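Local coordinates for sensor protein DivL (Caulobacter crescentus, PDB 4Q20) that acts in histidine-kinase signalling, is required for cell division and growth, and catalyses phosphorylation of the cell-cycle regulator CtrA, at residues A[36-39]-A[40-43]; A[121-124]-A[125-128]; A[100-104]-A[105-109]. All blocks are in the same frame, centred on the assembly; numbering follows the deposited sequence.

In the fold
All three contacts are local, joining residues three to five apart around a helical turn or its end, in different parts of a histidine kinase. Interaction 1 lies on helix 26-66, interaction 3 ends helix 73-103, and interaction 2 lies on helix 116-133. Within one chain the centres of interactions 1 and 3 are about 21 Å apart, with nearest atoms about 7 Å apart. Interaction 1 is instead approached by A104 and E106 of the second subunit, the counterparts of residues in interaction 3. Interaction 2 is more remote, its centre about 37 Å from that of interaction 1 and about 27 Å from that of interaction 3, which marks the passage from helical hairpin to ATPase fold.

Interaction 1: A[36-39]-A[40-43]; sequences AERL and KRDF
R38 starts its side chain trans to the main-chain nitrogen (chi1 -170°), whereas D42, one turn further on, starts trans to its carbonyl carbon (chi1 -76°); together with the bend of R38 at chi2, these choices bring the two charged ends together. D42 OD2 stands 3.2 Å from R38 NH2, but over a face of the guanidinium group and toward its rim, with the two planes 62° apart. No N-H points at the oxygen, and the pair is held by charge alone. A second, longer salt bridge spans the previous pair of positions: E37 OE2 is 4.0 Å from R41 NE, and the two side chains cross at nearly a right angle. A bend at chi3 folds R41 back along the helix, laying a face of its guanidinium group against R38 CA. K40 runs alongside E37 instead, its CD methylene 3.8 Å from E37 OE1. Beneath these side chains the helical bonding is uneven. R41 N reaches E37 O at 2.8 Å in a nearly straight bond and D42 N reaches R38 O at 3.1 Å, while K40 N divides itself weakly between A36 O and E37 O. Opposed charges one turn apart thus line one flank of helix 26-66, upstream of Y49, which is autophosphorylated in the protein but unmodified here. The second subunit also reaches this side, R41 packing on its E106; F43 makes a cation-pi contact with K40 of that subunit, A36 packs on its A32, and K40 lies against its A104, at the end of its helix 73-103.

Interaction 2: A[121-124]-A[125-128]; sequences LNAQ and ERAL
Helix 116-133, an element of the GHKL-type ATPase domain, carries this contact, in which R126 curls back over the preceding turn to lie on N122 and A123. The R126 side chain leaves beside its own backbone N and bends at chi3 (-50°), which turns the guanidinium group back toward the N-terminal end of the helix. One face then rests on N122 O and A123 CA, both offset toward the rim. R126 NH2 comes within 3.4 Å of A123 CA, and R126 NH1 within 3.5 Å of N122 CB. The methylene R126 CG lies 3.3 Å from N122 O, the same oxygen that accepts the bond from R126 N at 3.1 Å. E125 adopts the crowded first torsion (chi1 62°), between backbone N and carbonyl carbon, and its otherwise extended chain runs back beside N122. In this position E125 CG sits 3.4 Å from L121 O, and E125 OE2 approaches N122 CA at 3.5 Å. Backbone bonds complete the turn: E125 N to L121 O, A127 N to A123 O and, with a poor angle, a weak one from L128 N to Q124 O at 2.9 Å. Q124 extends away from the axis and donates through NE2 to L138 O, on strand 137-141. A123 and A127 face helix 153-170, against L160 and V164. The R126 guanidinium therefore meets carbonyl and aliphatic atoms of its own helix through its face, while NE and NH2 are hydrogen-bonded outside the two segments. The chi3 bend and the face contact restrict where the group lies, and the salt bridge from NH2 to D161 links helices 116-133 and 153-170 by charge, beside the apolar packing of A123 and A127.

Interaction 3: A[100-104]-A[105-109]; sequences AQIDA and GEMAL
Q101 and E106 are joined twice, once through the backbone and once through a side chain. Among the backbone bonds, E106 N donates to Q101 O at 2.8 Å, nearly in line with the carbonyl, and G105 N donates to I102 O at 3.0 Å from well above the carbonyl plane. The side-chain bond runs the other way: Q101 NE2 donates to E106 O over 3.3 Å with an almost straight N-H...O angle (175°). The acceptor lies in the plane of the Q101 amide, although the amide nitrogen itself sits above the plane of the E106 carbonyl. Because the same residue accepts at its backbone and donates from its side chain, Q101 engages both the backbone N and the backbone O of E106.

Van der Waals contacts gather around M107. Its chain runs straight out and then bends at chi3 (-68°), placing SD in apolar contact 3.8 Å from I102 CG1 and turning CE to lie 3.6 Å from Q101 OE1. The methionine therefore crosses the glutamine at about a right angle, with its sulfur end on the isoleucine. Both I102 and M107 also pack on L229 of helix 222-232. On the outer side, the extended E106 side chain passes the A104 methyl, with E106 CD 3.6 Å from A104 CB.

G105 has positive phi (71°), a conformation that favours glycine, and the paired bonds from G105 and E106 into the last turn make this a Schellman motif. It ends helix 73-103 and turns the chain toward strand 112-115, at the passage from the helical hairpin to the ATPase domain.

Interaction 1: A[36-39]-A[40-43]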
loop_
_atom_site.group_PDB
_atom_site.type_symbol
_atom_site.label_atom_id
_atom_site.label_comp_id
_atom_site.label_asym_id
_atom_site.label_seq_id
_atom_site.Cartn_x
_atom_site.Cartn_y
_atom_site.Cartn_z
ATOM N N ALA A 36 22.254 1.542 -10.601
ATOM C CA ALA A 36 20.846 1.517 -11.025
ATOM C C ALA A 36 20.017 0.587 -10.119
ATOM O O ALA A 36 18.875 0.911 -9.802
ATOM C CB ALA A 36 20.738 1.076 -12.478
ATOM N N GLU A 37 20.622 -0.544 -9.690
ATOM C CA GLU A 37 20.039 -1.561 -8.819
ATOM C C GLU A 37 19.875 -1.040 -7.388
ATOM O O GLU A 37 18.797 -1.205 -6.806
ATOM C CB GLU A 37 20.890 -2.846 -8.828
ATOM C CG GLU A 37 20.220 -4.017 -9.517
ATOM C CD GLU A 37 18.999 -4.571 -8.797
ATOM O OE1 GLU A 37 17.874 -4.067 -9.031
ATOM O OE2 GLU A 37 19.175 -5.522 -8.000
ATOM N N ARG A 38 20.925 -0.385 -6.845
ATOM C CA ARG A 38 20.974 0.199 -5.498
ATOM C C ARG A 38 19.882 1.267 -5.315
ATOM O O ARG A 38 19.224 1.267 -4.282
ATOM C CB ARG A 38 22.374 0.798 -5.229
ATOM C CG ARG A 38 22.622 1.220 -3.787
ATOM C CD ARG A 38 23.500 2.461 -3.727
ATOM N NE ARG A 38 23.253 3.259 -2.521
ATOM C CZ ARG A 38 22.355 4.240 -2.430
ATOM N NH1 ARG A 38 21.598 4.557 -3.474
ATOM N NH2 ARG A 38 22.206 4.906 -1.292
ATOM N N LEU A 39 19.688 2.146 -6.328
ATOM C CA LEU A 39 18.702 3.236 -6.400
ATOM C C LEU A 39 17.245 2.731 -6.477
ATOM O O LEU A 39 16.320 3.447 -6.048
ATOM C CB LEU A 39 18.998 4.089 -7.633
ATOM C CG LEU A 39 19.544 5.465 -7.362
ATOM C CD1 LEU A 39 21.037 5.421 -6.961
ATOM C CD2 LEU A 39 19.374 6.325 -8.577
ATOM N N LYS A 40 17.051 1.530 -7.082
ATOM C CA LYS A 40 15.752 0.862 -7.231
ATOM C C LYS A 40 15.422 0.110 -5.926
ATOM O O LYS A 40 14.326 0.272 -5.390
ATOM C CB LYS A 40 15.771 -0.104 -8.445
ATOM C CG LYS A 40 14.423 -0.789 -8.730
ATOM C CD LYS A 40 14.541 -2.327 -8.872
ATOM C CE LYS A 40 14.471 -3.097 -7.559
ATOM N NZ LYS A 40 13.154 -3.772 -7.354
ATOM N N ARG A 41 16.391 -0.704 -5.419
ATOM C CA ARG A 41 16.263 -1.475 -4.183
ATOM C C ARG A 41 15.924 -0.573 -2.993
ATOM O O ARG A 41 15.097 -0.951 -2.156
ATOM C CB ARG A 41 17.538 -2.267 -3.878
ATOM C CG ARG A 41 17.526 -3.696 -4.407
ATOM C CD ARG A 41 18.661 -4.555 -3.841
ATOM N NE ARG A 41 19.984 -4.175 -4.359
ATOM C CZ ARG A 41 20.875 -3.416 -3.717
ATOM N NH1 ARG A 41 20.605 -2.937 -2.507
ATOM N NH2 ARG A 41 22.037 -3.124 -4.285
ATOM N N ASP A 42 16.559 0.613 -2.924
ATOM C CA ASP A 42 16.319 1.561 -1.846
ATOM C C ASP A 42 14.926 2.163 -1.959
ATOM O O ASP A 42 14.264 2.302 -0.936
ATOM C CB ASP A 42 17.397 2.654 -1.809
ATOM C CG ASP A 42 18.745 2.215 -1.218
ATOM O OD1 ASP A 42 18.948 0.978 -1.022
ATOM O OD2 ASP A 42 19.608 3.104 -0.970
ATOM N N PHE A 43 14.457 2.472 -3.192
ATOM C CA PHE A 43 13.143 3.058 -3.417
ATOM C C PHE A 43 12.036 2.073 -2.986
ATOM O O PHE A 43 11.149 2.448 -2.210
ATOM C CB PHE A 43 12.971 3.481 -4.886
ATOM C CG PHE A 43 11.576 3.992 -5.177
ATOM C CD1 PHE A 43 11.204 5.291 -4.826
ATOM C CD2 PHE A 43 10.620 3.164 -5.769
ATOM C CE1 PHE A 43 9.908 5.759 -5.072
ATOM C CE2 PHE A 43 9.314 3.632 -6.005
ATOM C CZ PHE A 43 8.974 4.933 -5.674
#

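Interaction 2: A[121-124]-A[125-128]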
loop_
_atom_site.group_PDB
_atom_site.type_symbol
_atom_site.label_atom_id
_atom_site.label_comp_id
_atom_site.label_asym_id
_atom_site.label_seq_id
_atom_site.Cartn_x
_atom_site.Cartn_y
_atom_site.Cartn_z
ATOM N N LEU A 121 -9.108 26.529 8.158
ATOM C CA LEU A 121 -10.191 25.892 8.921
ATOM C C LEU A 121 -10.541 24.505 8.376
ATOM O O LEU A 121 -10.942 23.628 9.146
ATOM C CB LEU A 121 -11.450 26.771 8.951
ATOM C CG LEU A 121 -11.395 27.975 9.893
ATOM C CD1 LEU A 121 -12.378 29.053 9.462
ATOM C CD2 LEU A 121 -11.614 27.564 11.349
ATOM N N ASN A 122 -10.380 24.302 7.056
ATOM C CA ASN A 122 -10.653 23.012 6.418
ATOM C C ASN A 122 -9.575 22.004 6.811
ATOM O O ASN A 122 -9.903 20.845 7.062
ATOM C CB ASN A 122 -10.771 23.165 4.907
ATOM C CG ASN A 122 -11.940 24.028 4.487
ATOM O OD1 ASN A 122 -12.784 24.409 5.296
ATOM N ND2 ASN A 122 -11.976 24.436 3.232
ATOM N N ALA A 123 -8.311 22.457 6.949
ATOM C CA ALA A 123 -7.226 21.568 7.356
ATOM C C ALA A 123 -7.378 21.169 8.834
ATOM O O ALA A 123 -7.056 20.036 9.203
ATOM C CB ALA A 123 -5.879 22.223 7.102
ATOM N N GLN A 124 -7.925 22.076 9.656
ATOM C CA GLN A 124 -8.185 21.866 11.088
ATOM C C GLN A 124 -9.319 20.836 11.305
ATOM O O GLN A 124 -9.190 19.957 12.168
ATOM C CB GLN A 124 -8.528 23.200 11.751
ATOM C CG GLN A 124 -8.755 23.114 13.258
ATOM C CD GLN A 124 -9.497 24.310 13.793
ATOM O OE1 GLN A 124 -10.511 24.753 13.237
ATOM N NE2 GLN A 124 -8.987 24.869 14.873
ATOM N N GLU A 125 -10.417 20.933 10.525
ATOM C CA GLU A 125 -11.531 20.009 10.683
ATOM C C GLU A 125 -11.209 18.609 10.116
ATOM O O GLU A 125 -11.732 17.619 10.655
ATOM C CB GLU A 125 -12.844 20.571 10.104
ATOM C CG GLU A 125 -12.876 20.863 8.611
ATOM C CD GLU A 125 -14.114 21.598 8.134
ATOM O OE1 GLU A 125 -15.234 21.073 8.332
ATOM O OE2 GLU A 125 -13.964 22.696 7.551
ATOM N N ARG A 126 -10.361 18.514 9.054
ATOM C CA ARG A 126 -9.970 17.217 8.484
ATOM C C ARG A 126 -9.056 16.452 9.452
ATOM O O ARG A 126 -9.096 15.222 9.497
ATOM C CB ARG A 126 -9.265 17.367 7.118
ATOM C CG ARG A 126 -10.179 17.737 5.944
ATOM C CD ARG A 126 -9.457 17.724 4.594
ATOM N NE ARG A 126 -8.204 18.485 4.590
ATOM C CZ ARG A 126 -8.050 19.738 4.152
ATOM N NH1 ARG A 126 -9.081 20.404 3.638
ATOM N NH2 ARG A 126 -6.858 20.328 4.205
ATOM N N ALA A 127 -8.239 17.182 10.239
ATOM C CA ALA A 127 -7.293 16.569 11.177
ATOM C C ALA A 127 -7.815 16.479 12.625
ATOM O O ALA A 127 -7.210 15.771 13.429
ATOM C CB ALA A 127 -5.987 17.331 11.151
ATOM N N LEU A 128 -8.920 17.183 12.948
ATOM C CA LEU A 128 -9.540 17.239 14.271
ATOM C C LEU A 128 -9.674 15.854 14.960
ATOM O O LEU A 128 -9.336 15.752 16.142
ATOM C CB LEU A 128 -10.923 17.897 14.162
ATOM C CG LEU A 128 -11.454 18.590 15.414
ATOM C CD1 LEU A 128 -10.784 19.945 15.622
ATOM C CD2 LEU A 128 -12.940 18.806 15.310
#

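Interaction 3: A[100-104]-A[105-109]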
loop_
_atom_site.group_PDB
_atom_site.type_symbol
_atom_site.label_atom_id
_atom_site.label_comp_id
_atom_site.label_asym_id
_atom_site.label_seq_id
_atom_site.Cartn_x
_atom_site.Cartn_y
_atom_site.Cartn_z
ATOM N N ALA A 100 5.745 11.056 -8.345
ATOM C CA ALA A 100 6.108 10.519 -9.671
ATOM C C ALA A 100 5.606 11.459 -10.782
ATOM O O ALA A 100 6.341 11.725 -11.737
ATOM C CB ALA A 100 5.535 9.122 -9.854
ATOM N N GLN A 101 4.382 12.004 -10.612
ATOM C CA GLN A 101 3.733 12.970 -11.508
ATOM C C GLN A 101 4.568 14.279 -11.602
ATOM O O GLN A 101 4.777 14.806 -12.701
ATOM C CB GLN A 101 2.324 13.256 -10.969
ATOM C CG GLN A 101 1.269 13.598 -12.016
ATOM C CD GLN A 101 0.052 14.247 -11.388
ATOM O OE1 GLN A 101 -0.504 13.756 -10.399
ATOM N NE2 GLN A 101 -0.389 15.371 -11.944
ATOM N N ILE A 102 5.068 14.765 -10.447
ATOM C CA ILE A 102 5.912 15.951 -10.315
ATOM C C ILE A 102 7.292 15.691 -10.982
ATOM O O ILE A 102 7.790 16.561 -11.714
ATOM C CB ILE A 102 6.030 16.368 -8.808
ATOM C CG1 ILE A 102 4.786 17.166 -8.353
ATOM C CG2 ILE A 102 7.292 17.194 -8.534
ATOM C CD1 ILE A 102 4.478 17.137 -6.819
ATOM N N ASP A 103 7.889 14.496 -10.743
ATOM C CA ASP A 103 9.194 14.089 -11.292
ATOM C C ASP A 103 9.155 13.964 -12.837
ATOM O O ASP A 103 10.140 14.281 -13.510
ATOM C CB ASP A 103 9.665 12.769 -10.646
ATOM C CG ASP A 103 10.123 12.869 -9.187
ATOM O OD1 ASP A 103 10.354 14.005 -8.704
ATOM O OD2 ASP A 103 10.255 11.814 -8.532
ATOM N N ALA A 104 8.005 13.541 -13.385
ATOM C CA ALA A 104 7.773 13.424 -14.821
ATOM C C ALA A 104 7.438 14.794 -15.453
ATOM O O ALA A 104 7.391 14.902 -16.681
ATOM C CB ALA A 104 6.642 12.445 -15.077
ATOM N N GLY A 105 7.214 15.816 -14.613
ATOM C CA GLY A 105 6.838 17.163 -15.038
ATOM C C GLY A 105 5.415 17.208 -15.559
ATOM O O GLY A 105 5.077 18.080 -16.361
ATOM N N GLU A 106 4.572 16.262 -15.093
ATOM C CA GLU A 106 3.172 16.086 -15.487
ATOM C C GLU A 106 2.183 16.749 -14.508
ATOM O O GLU A 106 0.974 16.597 -14.675
ATOM C CB GLU A 106 2.843 14.592 -15.609
ATOM C CG GLU A 106 3.509 13.873 -16.773
ATOM C CD GLU A 106 3.428 12.355 -16.732
ATOM O OE1 GLU A 106 2.970 11.794 -15.706
ATOM O OE2 GLU A 106 3.866 11.724 -17.722
ATOM N N MET A 107 2.669 17.479 -13.496
ATOM C CA MET A 107 1.725 18.134 -12.610
ATOM C C MET A 107 1.693 19.615 -12.871
ATOM O O MET A 107 2.648 20.331 -12.561
ATOM C CB MET A 107 1.985 17.868 -11.135
ATOM C CG MET A 107 0.834 18.342 -10.284
ATOM S SD MET A 107 1.065 18.124 -8.536
ATOM C CE MET A 107 1.011 16.309 -8.399
ATOM N N ALA A 108 0.576 20.062 -13.453
ATOM C CA ALA A 108 0.295 21.456 -13.744
ATOM C C ALA A 108 -0.771 21.933 -12.772
ATOM O O ALA A 108 -1.755 21.217 -12.529
ATOM C CB ALA A 108 -0.161 21.618 -15.187
ATOM N N LEU A 109 -0.540 23.103 -12.160
ATOM C CA LEU A 109 -1.468 23.667 -11.182
ATOM C C LEU A 109 -2.645 24.375 -11.866
ATOM O O LEU A 109 -2.489 24.954 -12.943
ATOM C CB LEU A 109 -0.764 24.647 -10.205
ATOM C CG LEU A 109 0.530 24.217 -9.507
ATOM C CD1 LEU A 109 1.091 25.360 -8.688
ATOM C CD2 LEU A 109 0.326 22.997 -8.616
#